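Local coordinates for protein intracellular exo-alpha-(1->5)-L-arabinofuranosidase (Bifidobacterium longum, PDB 2Y2W) that hydrolyses terminal alpha-(1->5)-linked L-arabinofuranosyl bonds of arabinans as a family 51 glycoside hydrolase and also acts on arabinoxylan, at residues R62-F67 and S390-L395. Sequence-based numbering, arbitrary orientation.
Sequences RLFGSF and SLMITL
The ring of F64 meets the thioether end of M392 obliquely, in a Met-aromatic contact; A437 and A438 of helix 431-440 and A441 also pack on F64. The sulfur lies 65° off the ring normal, with SD of M392 4.8 Å from the centroid of the F64 ring. One side of the phenyl does the touching: CE1 of F64 stands 3.7 Å from SD of M392. Next to it, CD1 of F64 is 3.9 Å from the methyl CE of M392. The two side chains cross at about a right angle. M392 leaves the helix with CG anti to its backbone N (chi1 -178°), then bends at chi2 and chi3, which carries sulfur and methyl across to the ring. The methyl CE of M392 also comes within 4.2 Å of the carbonyl O of L63. Beside this pair, L63 points toward the helix and lays CD2 against the backbone of L395, 4.0 Å from L395 O, and against its CB. No hydrogen bond joins the segments; the buried contact rests on van der Waals packing and the sulfur-ring approach. An alanine in place of F64 would remove the ring and would probably leave the M392 thioether without its aromatic partner and a gap beside A437 and A438. The side chain of L395 is about 11 Å from that of E340, probably the catalytic nucleophile. The contact sets the turn leading into strand 65-67, the first of the parallel (beta/alpha)8 barrel, against helix 382-397, which lies between strands 335-341 and 402-408 in the sequence. Helix 431-440 packs on both F64 and M392 through A437, with F434 also touching M392, while W341 of strand 335-341 meets both M392 and L395.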
# COMPACT_ATOMS: atom_id res chain seq x y z
N ARG D 62 -3.82 28.00 -20.72
CA ARG D 62 -3.90 27.36 -19.41
C ARG D 62 -3.20 28.15 -18.30
O ARG D 62 -3.37 27.85 -17.12
CB ARG D 62 -3.35 25.93 -19.45
CG ARG D 62 -4.27 24.91 -20.07
CD ARG D 62 -3.96 23.53 -19.54
NE ARG D 62 -4.69 22.49 -20.25
CZ ARG D 62 -4.12 21.58 -21.04
NH1 ARG D 62 -2.80 21.57 -21.23
NH2 ARG D 62 -4.88 20.67 -21.64
N LEU D 63 -2.42 29.15 -18.70
CA LEU D 63 -1.75 30.03 -17.75
C LEU D 63 -2.76 30.85 -16.94
O LEU D 63 -2.44 31.31 -15.84
CB LEU D 63 -0.78 30.96 -18.49
CG LEU D 63 0.44 31.46 -17.71
CD1 LEU D 63 1.42 30.33 -17.47
CD2 LEU D 63 1.11 32.60 -18.46
N PHE D 64 -3.96 31.01 -17.47
CA PHE D 64 -5.02 31.76 -16.80
C PHE D 64 -6.06 30.83 -16.17
O PHE D 64 -7.26 31.10 -16.21
CB PHE D 64 -5.66 32.77 -17.75
CG PHE D 64 -4.66 33.66 -18.44
CD1 PHE D 64 -3.94 34.62 -17.72
CD2 PHE D 64 -4.42 33.53 -19.80
CE1 PHE D 64 -3.01 35.43 -18.34
CE2 PHE D 64 -3.49 34.34 -20.44
CZ PHE D 64 -2.79 35.30 -19.71
N GLY D 65 -5.58 29.73 -15.59
CA GLY D 65 -6.45 28.80 -14.89
C GLY D 65 -6.62 29.14 -13.42
O GLY D 65 -5.86 29.94 -12.87
N SER D 66 -7.64 28.55 -12.81
CA SER D 66 -7.87 28.69 -11.37
C SER D 66 -8.04 27.33 -10.71
O SER D 66 -7.68 26.30 -11.28
CB SER D 66 -9.07 29.60 -11.09
OG SER D 66 -9.17 29.91 -9.71
N PHE D 67 -8.60 27.33 -9.50
CA PHE D 67 -8.58 26.17 -8.62
C PHE D 67 -9.75 26.24 -7.64
O PHE D 67 -9.86 27.19 -6.87
CB PHE D 67 -7.21 26.12 -7.91
CG PHE D 67 -7.07 25.04 -6.86
CD1 PHE D 67 -7.71 23.81 -6.99
CD2 PHE D 67 -6.25 25.24 -5.76
CE1 PHE D 67 -7.55 22.82 -6.03
CE2 PHE D 67 -6.08 24.26 -4.79
CZ PHE D 67 -6.74 23.04 -4.93
N SER D 390 2.66 41.27 -10.66
CA SER D 390 4.07 40.98 -10.96
C SER D 390 4.34 39.49 -11.09
O SER D 390 5.22 39.08 -11.87
CB SER D 390 5.01 41.62 -9.93
OG SER D 390 4.96 40.93 -8.69
N LEU D 391 3.61 38.67 -10.33
CA LEU D 391 3.72 37.21 -10.44
C LEU D 391 3.26 36.74 -11.81
O LEU D 391 3.91 35.90 -12.44
CB LEU D 391 2.93 36.51 -9.33
CG LEU D 391 3.39 36.64 -7.88
CD1 LEU D 391 2.38 35.97 -6.95
CD2 LEU D 391 4.78 36.07 -7.65
N MET D 392 2.14 37.29 -12.28
CA MET D 392 1.62 37.01 -13.62
C MET D 392 2.62 37.41 -14.71
O MET D 392 2.77 36.70 -15.71
CB MET D 392 0.27 37.72 -13.83
CG MET D 392 -0.39 37.46 -15.18
SD MET D 392 -0.58 35.71 -15.60
CE MET D 392 -1.86 35.21 -14.45
N ILE D 393 3.29 38.55 -14.51
CA ILE D 393 4.35 39.02 -15.41
C ILE D 393 5.50 38.01 -15.49
O ILE D 393 5.97 37.69 -16.59
CB ILE D 393 4.86 40.43 -15.00
CG1 ILE D 393 3.82 41.50 -15.35
CG2 ILE D 393 6.22 40.75 -15.65
CD1 ILE D 393 4.06 42.86 -14.71
N THR D 394 5.94 37.51 -14.34
CA THR D 394 7.00 36.50 -14.29
C THR D 394 6.55 35.20 -14.97
O THR D 394 7.35 34.55 -15.65
CB THR D 394 7.45 36.21 -12.83
OG1 THR D 394 7.90 37.42 -12.22
CG2 THR D 394 8.60 35.20 -12.79
N LEU D 395 5.28 34.85 -14.78
CA LEU D 395 4.70 33.67 -15.42
C LEU D 395 4.70 33.83 -16.94
O LEU D 395 5.05 32.90 -17.66
CB LEU D 395 3.28 33.41 -14.90
CG LEU D 395 3.12 32.81 -13.50
CD1 LEU D 395 1.67 32.95 -13.04
CD2 LEU D 395 3.56 31.35 -13.45